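Local atomic coordinates of pectate lyase 1 (PDB entry 1PXZ), a protein that has low pectate lyase activity, probably with calcium as cofactor, cleaving the galacturonan of pectin by elimination, and is a major pollen allergen of mountain cedar. Residues 118-124 and 163-169; 124-128 and 170-174. One frame throughout, in Å; residues are numbered along the deposited sequence.

How the contacts relate
Contacts 1 and 2 follow the same two successive coils of a parallel beta-helix. Contact 1 pairs the bend and strands of 118-124 with those of 163-169; contact 2 takes over where these strands end, in the loops 124-128 and 170-174. His-124 belongs to both, and the centres of the two contacts lie about 13 Å apart. Contact 1 is buried, about 8 Å from the centre of the chain, whereas contact 2 lies at the surface, about 15 Å from it. Only contact 2 holds a residue of the calcium site inferred by similarity, Asp-173, whose side chain comes within about 4 Å of that of Asp-149. In contact 1 the side chain of Ile-163 lies about 9 Å from that of Asp-177, another inferred ligand.

Contact 1. Residues 118-124 and 163-169; sequences LHSLHIH and IDHNSLS
The His-119 imidazole and the Asp-164 carboxylate lie side by side, nearly coplanar (planes 12° apart). At the ring's edge, ND1 of His-119 donates to OD2 of Asp-164 over 2.9 Å on the anti side of the carboxylate; the bond is bent, 134° at the hydrogen. Ser-188 and Asn-189 hold OD1 of Asp-164. The His-165 ring meets that of His-119 rim to rim, nearly perpendicular, with centroids 5.8 Å apart.

The Asn-166 amide is gripped at both ends. Its ND2 reaches Leu-118 O at 3.1 Å from above the carbonyl plane, and that oxygen also accepts Asp-164 N at 2.9 Å. Its OD1 offers an in-plane lone pair to Leu-121 N, 2.9 Å away. With CG beside the backbone N (chi1 -56°), the amide is turned into the bend between the strands. Parallel pairing resumes beyond it, Ile-123 N bonding Ser-167 O at 2.9 Å, while CD2 of Leu-168 packs on CB of Ile-123 at 3.8 Å.

Strand 185-195 belongs to the next coil; there Asn-166 touches Asn-190, consistent with the rows of asparagines at this turn in pectate lyase beta-helices. Leu-118, Ile-123 and Ile-163 point inward onto Ile-153 of strand 153-156.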
loop_
_atom_site.group_PDB
_atom_site.type_symbol
_atom_site.label_atom_id
_atom_site.label_comp_id
_atom_site.label_asym_id
_atom_site.label_seq_id
_atom_site.Cartn_x
_atom_site.Cartn_y
_atom_site.Cartn_z
ATOM N N LEU A 118 3.713 -2.822 7.456
ATOM C CA LEU A 118 2.401 -2.571 8.062
ATOM C C LEU A 118 1.529 -3.752 7.665
ATOM O O LEU A 118 1.311 -3.927 6.473
ATOM C CB LEU A 118 1.782 -1.271 7.603
ATOM C CG LEU A 118 2.597 -0.000 7.859
ATOM C CD1 LEU A 118 1.956 1.186 7.167
ATOM C CD2 LEU A 118 2.739 0.254 9.364
ATOM N N HIS A 119 1.070 -4.528 8.636
ATOM C CA HIS A 119 0.412 -5.768 8.292
ATOM C C HIS A 119 -0.801 -6.065 9.176
ATOM O O HIS A 119 -0.713 -5.933 10.396
ATOM C CB HIS A 119 1.445 -6.873 8.445
ATOM C CG HIS A 119 0.970 -8.280 8.375
ATOM N ND1 HIS A 119 0.834 -8.957 7.176
ATOM C CD2 HIS A 119 0.634 -9.162 9.349
ATOM C CE1 HIS A 119 0.408 -10.199 7.426
ATOM N NE2 HIS A 119 0.274 -10.342 8.737
ATOM N N SER A 120 -1.862 -6.479 8.526
ATOM C CA SER A 120 -3.102 -6.975 9.121
ATOM C C SER A 120 -3.783 -5.973 10.046
ATOM O O SER A 120 -4.297 -6.311 11.125
ATOM C CB SER A 120 -2.809 -8.308 9.820
ATOM O OG SER A 120 -4.011 -9.014 10.073
ATOM N N LEU A 121 -3.828 -4.738 9.565
ATOM C CA LEU A 121 -4.549 -3.657 10.217
ATOM C C LEU A 121 -5.830 -3.299 9.469
ATOM O O LEU A 121 -5.928 -3.353 8.239
ATOM C CB LEU A 121 -3.705 -2.380 10.291
ATOM C CG LEU A 121 -2.307 -2.524 10.887
ATOM C CD1 LEU A 121 -1.505 -1.242 10.726
ATOM C CD2 LEU A 121 -2.447 -2.962 12.351
ATOM N N HIS A 122 -6.829 -2.884 10.255
ATOM C CA HIS A 122 -7.977 -2.227 9.627
ATOM C C HIS A 122 -7.762 -0.717 9.677
ATOM O O HIS A 122 -7.521 -0.206 10.788
ATOM C CB HIS A 122 -9.265 -2.528 10.363
ATOM C CG HIS A 122 -9.630 -3.961 10.543
ATOM N ND1 HIS A 122 -10.570 -4.553 9.713
ATOM C CD2 HIS A 122 -9.238 -4.904 11.433
ATOM C CE1 HIS A 122 -10.727 -5.814 10.085
ATOM N NE2 HIS A 122 -9.937 -6.056 11.119
ATOM N N ILE A 123 -7.833 0.023 8.593
ATOM C CA ILE A 123 -7.732 1.486 8.705
ATOM C C ILE A 123 -8.906 2.080 7.949
ATOM O O ILE A 123 -9.063 1.775 6.770
ATOM C CB ILE A 123 -6.408 2.056 8.186
ATOM C CG1 ILE A 123 -5.195 1.300 8.720
ATOM C CG2 ILE A 123 -6.312 3.543 8.487
ATOM C CD1 ILE A 123 -3.849 1.727 8.175
ATOM N N HIS A 124 -9.721 2.880 8.627
ATOM C CA HIS A 124 -10.849 3.509 7.945
ATOM C C HIS A 124 -11.290 4.758 8.699
ATOM O O HIS A 124 -10.956 4.870 9.881
ATOM C CB HIS A 124 -12.005 2.517 7.836
ATOM C CG HIS A 124 -12.365 1.941 9.165
ATOM N ND1 HIS A 124 -13.072 2.686 10.090
ATOM C CD2 HIS A 124 -12.136 0.737 9.733
ATOM C CE1 HIS A 124 -13.266 1.960 11.173
ATOM N NE2 HIS A 124 -12.706 0.781 10.981
ATOM N N ILE A 163 3.402 -2.967 2.573
ATOM C CA ILE A 163 2.033 -2.796 3.098
ATOM C C ILE A 163 1.243 -4.045 2.741
ATOM O O ILE A 163 0.958 -4.230 1.552
ATOM C CB ILE A 163 1.454 -1.510 2.513
ATOM C CG1 ILE A 163 2.315 -0.279 2.895
ATOM C CG2 ILE A 163 -0.006 -1.285 2.890
ATOM C CD1 ILE A 163 1.897 0.884 2.009
ATOM N N ASP A 164 0.911 -4.886 3.723
ATOM C CA ASP A 164 0.446 -6.238 3.442
ATOM C C ASP A 164 -0.745 -6.667 4.285
ATOM O O ASP A 164 -0.717 -6.492 5.510
ATOM C CB ASP A 164 1.612 -7.207 3.718
ATOM C CG ASP A 164 1.335 -8.644 3.368
ATOM O OD1 ASP A 164 1.156 -9.003 2.178
ATOM O OD2 ASP A 164 1.290 -9.445 4.321
ATOM N N HIS A 165 -1.748 -7.253 3.626
ATOM C CA HIS A 165 -2.910 -7.792 4.319
ATOM C C HIS A 165 -3.609 -6.761 5.198
ATOM O O HIS A 165 -4.103 -7.134 6.272
ATOM C CB HIS A 165 -2.475 -8.999 5.170
ATOM C CG HIS A 165 -2.496 -10.312 4.421
ATOM N ND1 HIS A 165 -3.651 -10.897 3.969
ATOM C CD2 HIS A 165 -1.504 -11.148 4.042
ATOM C CE1 HIS A 165 -3.380 -12.041 3.350
ATOM N NE2 HIS A 165 -2.063 -12.225 3.375
ATOM N N ASN A 166 -3.703 -5.507 4.782
ATOM C CA ASN A 166 -4.560 -4.566 5.509
ATOM C C ASN A 166 -5.927 -4.455 4.875
ATOM O O ASN A 166 -6.069 -4.703 3.683
ATOM C CB ASN A 166 -3.913 -3.181 5.524
ATOM C CG ASN A 166 -2.525 -3.338 6.143
ATOM O OD1 ASN A 166 -2.447 -3.593 7.346
ATOM N ND2 ASN A 166 -1.489 -3.224 5.342
ATOM N N SER A 167 -6.906 -4.032 5.668
ATOM C CA SER A 167 -8.250 -3.708 5.185
ATOM C C SER A 167 -8.454 -2.203 5.220
ATOM O O SER A 167 -8.493 -1.605 6.298
ATOM C CB SER A 167 -9.271 -4.440 6.066
ATOM O OG SER A 167 -9.228 -5.822 5.732
ATOM N N LEU A 168 -8.547 -1.557 4.063
ATOM C CA LEU A 168 -8.454 -0.110 3.950
ATOM C C LEU A 168 -9.695 0.457 3.271
ATOM O O LEU A 168 -9.945 0.040 2.138
ATOM C CB LEU A 168 -7.207 0.267 3.131
ATOM C CG LEU A 168 -5.914 -0.391 3.647
ATOM C CD1 LEU A 168 -4.775 -0.166 2.661
ATOM C CD2 LEU A 168 -5.532 0.135 5.028
ATOM N N SER A 169 -10.433 1.352 3.926
ATOM C CA SER A 169 -11.699 1.786 3.341
ATOM C C SER A 169 -12.089 3.168 3.851
ATOM O O SER A 169 -11.567 3.589 4.880
ATOM C CB SER A 169 -12.816 0.789 3.680
ATOM O OG SER A 169 -13.035 0.711 5.092
#

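Contact 2. Residues 124-128 and 170-174; sequences HGCNT and DCSDG
Two loops of neighbouring beta-helix coils meet here as they leave strands 122-124 and 167-169, and the second leads into the calcium site inferred by similarity at Asp-173. Gly-125 and Cys-126 each use the backbone N. Gly-125 N donates to Asp-170 O at 2.9 Å from above the carbonyl plane, through a bent bond (137° at the hydrogen). Cys-126 N points at the sulfur of Cys-171, 3.4 Å from SG, with a straighter approach of 156°. The return bond runs from Ser-172 N to Cys-126 O, 3.1 Å long.

The two sulfurs, SG of Cys-126 and SG of Cys-171, also stand 3.4 Å apart, far beyond a covalent S-S bond; the disulfide of Cys-126 is made with Cys-107, on the preceding coil. In Cys-171, SG lies beside its own backbone N (chi1 -71°), a placement that brings it against both the N and the SG of Cys-126.

Further along, Ser-172 OG donates to Asp-173 OD2 at 3.0 Å from above the carboxylate plane, and Gly-150 N is a second donor to the same oxygen.

The chemistry thus divides in two: Cys-171 sulfur acts as acceptor rather than covalent partner, and two donors on OD2 should restrict the rotation of the Asp-173 carboxylate, consistent with a preset position for a calcium ligand. Asp-149 and Asp-151, which touch this side chain, would make an acidic cluster suited to a cation.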
loop_
_atom_site.group_PDB
_atom_site.type_symbol
_atom_site.label_atom_id
_atom_site.label_comp_id
_atom_site.label_asym_id
_atom_site.label_seq_id
_atom_site.Cartn_x
_atom_site.Cartn_y
_atom_site.Cartn_z
ATOM N N HIS A 124 -9.721 2.880 8.627
ATOM C CA HIS A 124 -10.849 3.509 7.945
ATOM C C HIS A 124 -11.290 4.758 8.699
ATOM O O HIS A 124 -10.956 4.870 9.881
ATOM C CB HIS A 124 -12.005 2.517 7.836
ATOM C CG HIS A 124 -12.365 1.941 9.165
ATOM N ND1 HIS A 124 -13.072 2.686 10.090
ATOM C CD2 HIS A 124 -12.136 0.737 9.733
ATOM C CE1 HIS A 124 -13.266 1.960 11.173
ATOM N NE2 HIS A 124 -12.706 0.781 10.981
ATOM N N GLY A 125 -11.990 5.634 8.004
ATOM C CA GLY A 125 -12.443 6.889 8.569
ATOM C C GLY A 125 -11.308 7.857 8.861
ATOM O O GLY A 125 -11.474 8.717 9.729
ATOM N N CYS A 126 -10.164 7.769 8.175
ATOM C CA CYS A 126 -9.105 8.726 8.457
ATOM C C CYS A 126 -9.532 10.128 8.051
ATOM O O CYS A 126 -10.225 10.337 7.057
ATOM C CB CYS A 126 -7.800 8.366 7.725
ATOM S SG CYS A 126 -7.257 6.681 8.120
ATOM N N ASN A 127 -9.112 11.117 8.817
ATOM C CA ASN A 127 -9.602 12.471 8.580
ATOM C C ASN A 127 -8.497 13.504 8.546
ATOM O O ASN A 127 -7.422 13.222 9.061
ATOM C CB ASN A 127 -10.559 12.850 9.721
ATOM C CG ASN A 127 -11.395 14.058 9.351
ATOM O OD1 ASN A 127 -11.381 15.068 10.052
ATOM N ND2 ASN A 127 -12.118 13.920 8.249
ATOM N N THR A 128 -8.787 14.654 7.962
ATOM C CA THR A 128 -7.853 15.771 7.917
ATOM C C THR A 128 -7.324 16.098 9.309
ATOM O O THR A 128 -8.047 16.144 10.302
ATOM C CB THR A 128 -8.512 17.031 7.328
ATOM O OG1 THR A 128 -8.842 16.752 5.958
ATOM C CG2 THR A 128 -7.531 18.200 7.336
ATOM N N ASP A 170 -12.967 3.851 3.139
ATOM C CA ASP A 170 -13.692 5.002 3.627
ATOM C C ASP A 170 -12.846 6.039 4.333
ATOM O O ASP A 170 -13.132 6.368 5.493
ATOM C CB ASP A 170 -14.754 4.468 4.615
ATOM C CG ASP A 170 -15.759 5.532 5.028
ATOM O OD1 ASP A 170 -15.940 6.511 4.273
ATOM O OD2 ASP A 170 -16.334 5.369 6.124
ATOM N N CYS A 171 -11.823 6.563 3.664
ATOM C CA CYS A 171 -11.077 7.680 4.232
ATOM C C CYS A 171 -11.424 8.977 3.530
ATOM O O CYS A 171 -12.065 8.953 2.475
ATOM C CB CYS A 171 -9.562 7.397 4.141
ATOM S SG CYS A 171 -9.201 6.083 5.354
ATOM N N SER A 172 -11.010 10.120 4.093
ATOM C CA SER A 172 -11.464 11.361 3.451
ATOM C C SER A 172 -10.706 11.620 2.161
ATOM O O SER A 172 -11.302 12.163 1.224
ATOM C CB SER A 172 -11.348 12.550 4.411
ATOM O OG SER A 172 -9.996 12.747 4.788
ATOM N N ASP A 173 -9.434 11.243 2.072
ATOM C CA ASP A 173 -8.694 11.547 0.835
ATOM C C ASP A 173 -8.210 10.270 0.184
ATOM O O ASP A 173 -9.006 9.650 -0.526
ATOM C CB ASP A 173 -7.537 12.499 1.143
ATOM C CG ASP A 173 -8.121 13.827 1.623
ATOM O OD1 ASP A 173 -8.579 14.595 0.749
ATOM O OD2 ASP A 173 -8.125 14.092 2.842
ATOM N N GLY A 174 -6.965 9.843 0.395
ATOM C CA GLY A 174 -6.538 8.593 -0.225
ATOM C C GLY A 174 -6.401 7.435 0.742
ATOM O O GLY A 174 -6.451 7.573 1.964
#